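Local coordinates for acetaldehyde dehydrogenase (Acetylating) (Geobacillus thermoglucosidasius, PDB 5J78), which probably catalyses the reversible, coenzyme A-dependent oxidation of acetaldehyde to acetyl-CoA with a nicotinamide cofactor, at residues A[53-56]-A[57-60]; A[173-176]-A[177-181]. All blocks are in the same frame, centred on the assembly; numbering follows the deposited sequence.

Two helix-local contacts illustrate how one fold uses the same side-chain spacing for different ends. Contact 1 comes first along the chain, at the start of helix 55-84; contact 2 lies in the middle of helix 170-186, the connecting helix of a beta-alpha-beta unit between strands 160-165 and 194-196. Their centres are about 21 Å apart and their nearest atoms about 9 Å, so they do not touch. The helices that carry them do meet: Ile179 and Met180 of contact 2 pack on later turns of helix 55-84. A solvent-facing helix start and a largely buried mid-helix turn thus lie on two helices that pack together within the aldehyde dehydrogenase family region.

Contact 1: residues A[53-56]-A[57-60]; sequences MTQS and EIDK
Thr54 and Glu57 grip each other twice in opposite directions, the reciprocal pattern of a capping box at the start of helix 55-84. Glu57 N donates to Thr54 OG1 at 3.1 Å, and Thr54 N returns a fairly straight bond to Glu57 OE1 at 2.8 Å. The carboxylate oxygen is approached from its anti side, by a donor lying 30° out of the carboxylate plane. Thr54 chi1 of 65° sets OG1 between the backbone N and the carbonyl carbon, facing the first turn, while the extended Glu57 chain reaches back to the backbone N of Thr54. Glu57 OE1 also lies against Met53 CB, 3.3 Å away. The buried Ile58 brings CD1 to Met53 CB at 4.1 Å, a small apolar contact where the chain enters the helix.

Regular backbone bonding follows at once, Ile58 N donating to Thr54 O and Asp59 N to Gln55 O, the latter at 2.7 Å. From the first helical residue, the bent Gln55 side chain reaches along the helix to Asp59, one turn on, and brings NE2 to OD1 in a weak bond of 3.0 Å, amide and carboxylate planes 27° apart. Both groups have stronger partners elsewhere: Gln55 OE1 accepts from Thr112 N, and Asp59 OD1 forms a salt bridge with Lys156. An alanine in place of Asp59 would probably leave the Lys156 ammonium without this counter-charge and Gln55 NE2 without this acceptor. Chemically, the box supplies a side-chain acceptor to an N-H group at the helix start, and the Glu57 carboxylate probably interacts favourably with the helix dipole there.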
loop_
_atom_site.group_PDB
_atom_site.type_symbol
_atom_site.label_atom_id
_atom_site.label_comp_id
_atom_site.label_asym_id
_atom_site.label_seq_id
_atom_site.Cartn_x
_atom_site.Cartn_y
_atom_site.Cartn_z
ATOM N N MET A 53 5.463 35.633 -20.977
ATOM C CA MET A 53 5.012 36.247 -22.234
ATOM C C MET A 53 3.733 37.079 -22.122
ATOM O O MET A 53 2.931 36.899 -21.207
ATOM C CB MET A 53 4.799 35.165 -23.295
ATOM C CG MET A 53 6.039 34.387 -23.611
ATOM S SD MET A 53 5.740 33.184 -24.932
ATOM C CE MET A 53 7.368 32.490 -25.091
ATOM N N THR A 54 3.549 37.993 -23.072
ATOM C CA THR A 54 2.298 38.744 -23.204
ATOM C C THR A 54 1.150 37.904 -23.755
ATOM O O THR A 54 1.361 36.852 -24.370
ATOM C CB THR A 54 2.451 39.942 -24.157
ATOM O OG1 THR A 54 2.722 39.451 -25.469
ATOM C CG2 THR A 54 3.587 40.886 -23.715
ATOM N N GLN A 55 -0.067 38.403 -23.556
ATOM C CA GLN A 55 -1.259 37.769 -24.067
ATOM C C GLN A 55 -1.124 37.540 -25.574
ATOM O O GLN A 55 -1.437 36.465 -26.084
ATOM C CB GLN A 55 -2.481 38.629 -23.755
ATOM C CG GLN A 55 -3.817 37.975 -24.103
ATOM C CD GLN A 55 -4.109 36.765 -23.230
ATOM O OE1 GLN A 55 -4.553 36.901 -22.092
ATOM N NE2 GLN A 55 -3.871 35.574 -23.768
ATOM N N SER A 56 -0.619 38.542 -26.280
ATOM C CA SER A 56 -0.516 38.453 -27.734
ATOM C C SER A 56 0.518 37.396 -28.149
ATOM O O SER A 56 0.338 36.716 -29.155
ATOM C CB SER A 56 -0.170 39.822 -28.336
ATOM O OG SER A 56 0.830 39.707 -29.331
ATOM N N GLU A 57 1.578 37.249 -27.364
ATOM C CA GLU A 57 2.604 36.255 -27.653
ATOM C C GLU A 57 2.054 34.862 -27.403
ATOM O O GLU A 57 2.264 33.947 -28.208
ATOM C CB GLU A 57 3.852 36.504 -26.816
ATOM C CG GLU A 57 4.629 37.738 -27.232
ATOM C CD GLU A 57 5.680 38.163 -26.212
ATOM O OE1 GLU A 57 5.527 37.867 -25.010
ATOM O OE2 GLU A 57 6.676 38.802 -26.615
ATOM N N ILE A 58 1.325 34.709 -26.301
ATOM C CA ILE A 58 0.604 33.467 -26.023
ATOM C C ILE A 58 -0.390 33.175 -27.138
ATOM O O ILE A 58 -0.438 32.052 -27.644
ATOM C CB ILE A 58 -0.154 33.521 -24.653
ATOM C CG1 ILE A 58 0.851 33.657 -23.489
ATOM C CG2 ILE A 58 -1.064 32.295 -24.451
ATOM C CD1 ILE A 58 1.681 32.428 -23.200
ATOM N N ASP A 59 -1.196 34.166 -27.515
ATOM C CA ASP A 59 -2.234 33.927 -28.509
ATOM C C ASP A 59 -1.653 33.539 -29.880
ATOM O O ASP A 59 -2.243 32.723 -30.581
ATOM C CB ASP A 59 -3.144 35.145 -28.655
ATOM C CG ASP A 59 -4.059 35.349 -27.439
ATOM O OD1 ASP A 59 -4.144 34.459 -26.564
ATOM O OD2 ASP A 59 -4.722 36.397 -27.382
ATOM N N LYS A 60 -0.505 34.101 -30.253
ATOM C CA LYS A 60 0.166 33.695 -31.492
ATOM C C LYS A 60 0.589 32.219 -31.451
ATOM O O LYS A 60 0.437 31.498 -32.437
ATOM C CB LYS A 60 1.391 34.571 -31.758
ATOM C CG LYS A 60 1.053 35.936 -32.321
ATOM C CD LYS A 60 2.294 36.815 -32.443
ATOM C CE LYS A 60 1.938 38.268 -32.785
ATOM N NZ LYS A 60 1.488 38.466 -34.197
#

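Contact 2: residues A[173-176]-A[177-181]; sequences TAEA and ARIMQ
Glu175 and Arg178 form the one salt bridge of this turn, three residues apart on helix 170-186. Arg178 NH1 donates to Glu175 OE1 at 3.0 Å with an N-H...O angle of 153°. The oxygen sits at the guanidinium edge, nearly in its plane, and receives the donor almost along its own C-O axis, yet the two flat groups are turned 40° apart. With CG trans to the backbone N (chi1 176°) and a bend at chi2, the glutamate folds its carboxylate over the helix surface to meet the arginine. Arg178 was modelled in two conformers, so the pairing holds for one of them and its persistence is doubtful.

Van der Waals contacts surround the charge pair. Arg178 NH2 lies 3.8 Å from Ala174 CB, and the polar Ala174 O stands over the centre of one guanidinium face. Ile179 CD1 touches the other arm of the carboxylate, Glu175 OE2, at 3.4 Å, and approaches Glu175 CG at 4.0 Å, so the isoleucine tip rests against the bent end of the glutamate chain.

Backbone bonds supply the regular frame: Ala177 N to Thr173 O at 3.1 Å, Arg178 N to Ala174 O, Ile179 N to Glu175 O and Met180 N to Ala176 O, the i to i+4 pattern of an alpha-helix.

Helix 170-186 is the crossover helix of a beta-alpha-beta unit. Ala174 and Ala177 meet Cys196 of strand 194-196, and Ala177 also touches Phe163 of strand 160-165. Ala176 and Met180 pack on helix 143-156, whereas Glu175, Ile179 and Met180 contact helix 55-84.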
loop_
_atom_site.group_PDB
_atom_site.type_symbol
_atom_site.label_atom_id
_atom_site.label_comp_id
_atom_site.label_asym_id
_atom_site.label_seq_id
_atom_site.Cartn_x
_atom_site.Cartn_y
_atom_site.Cartn_z
ATOM N N THR A 173 -0.587 9.229 -30.636
ATOM C CA THR A 173 -0.639 10.215 -29.539
ATOM C C THR A 173 0.665 11.040 -29.489
ATOM O O THR A 173 0.634 12.270 -29.447
ATOM C CB THR A 173 -0.901 9.521 -28.154
ATOM O OG1 THR A 173 -2.097 8.734 -28.229
ATOM C CG2 THR A 173 -1.086 10.556 -27.028
ATOM N N ALA A 174 1.808 10.364 -29.502
ATOM C CA ALA A 174 3.084 11.058 -29.516
ATOM C C ALA A 174 3.257 11.926 -30.769
ATOM O O ALA A 174 3.837 13.002 -30.685
ATOM C CB ALA A 174 4.228 10.055 -29.395
ATOM N N GLU A 175 2.757 11.490 -31.924
ATOM C CA GLU A 175 2.903 12.292 -33.147
ATOM C C GLU A 175 2.068 13.569 -33.029
ATOM O O GLU A 175 2.516 14.650 -33.424
ATOM C CB GLU A 175 2.505 11.479 -34.404
ATOM C CG GLU A 175 2.535 12.251 -35.760
ATOM C CD GLU A 175 3.881 12.896 -36.112
ATOM O OE1 GLU A 175 4.922 12.556 -35.511
ATOM O OE2 GLU A 175 3.900 13.758 -37.018
ATOM N N ALA A 176 0.877 13.456 -32.444
ATOM C CA ALA A 176 0.026 14.619 -32.240
ATOM C C ALA A 176 0.696 15.629 -31.303
ATOM O O ALA A 176 0.671 16.830 -31.561
ATOM C CB ALA A 176 -1.325 14.196 -31.693
ATOM N N ALA A 177 1.303 15.144 -30.225
ATOM C CA ALA A 177 2.064 16.019 -29.331
ATOM C C ALA A 177 3.283 16.685 -30.022
ATOM O O ALA A 177 3.552 17.869 -29.811
ATOM C CB ALA A 177 2.524 15.229 -28.100
ATOM N N ARG A 178 3.997 15.899 -30.827
ATOM C CA ARG A 178 5.147 16.364 -31.592
ATOM C C ARG A 178 4.744 17.539 -32.488
ATOM O O ARG A 178 5.403 18.573 -32.519
ATOM C CB ARG A 178 5.700 15.205 -32.438
ATOM C CG ARG A 178 7.204 15.167 -32.652
ATOM C CD ARG A 178 7.634 13.809 -33.269
ATOM N NE ARG A 178 7.802 12.767 -32.248
ATOM C CZ ARG A 178 7.184 11.588 -32.222
ATOM N NH1 ARG A 178 6.314 11.227 -33.177
ATOM N NH2 ARG A 178 7.451 10.754 -31.222
ATOM N N ILE A 179 3.636 17.367 -33.199
ATOM C CA ILE A 179 3.119 18.391 -34.087
ATOM C C ILE A 179 2.692 19.648 -33.311
ATOM O O ILE A 179 2.944 20.758 -33.760
ATOM C CB ILE A 179 1.939 17.844 -34.909
ATOM C CG1 ILE A 179 2.459 16.891 -35.994
ATOM C CG2 ILE A 179 1.168 18.963 -35.596
ATOM C CD1 ILE A 179 1.396 16.005 -36.567
ATOM N N MET A 180 2.064 19.477 -32.150
ATOM C CA MET A 180 1.701 20.623 -31.308
ATOM C C MET A 180 2.939 21.423 -30.842
ATOM O O MET A 180 2.941 22.657 -30.893
ATOM C CB MET A 180 0.875 20.147 -30.104
ATOM C CG MET A 180 -0.563 19.703 -30.430
ATOM S SD MET A 180 -1.542 20.835 -31.469
ATOM C CE MET A 180 -1.122 20.256 -33.087
ATOM N N GLN A 181 3.992 20.725 -30.404
ATOM C CA GLN A 181 5.213 21.377 -29.911
ATOM C C GLN A 181 5.967 22.108 -31.021
ATOM O O GLN A 181 6.489 23.203 -30.813
ATOM C CB GLN A 181 6.136 20.347 -29.252
ATOM C CG GLN A 181 7.510 20.852 -28.913
ATOM C CD GLN A 181 7.474 21.865 -27.779
ATOM O OE1 GLN A 181 6.517 21.906 -26.995
ATOM N NE2 GLN A 181 8.510 22.691 -27.690
#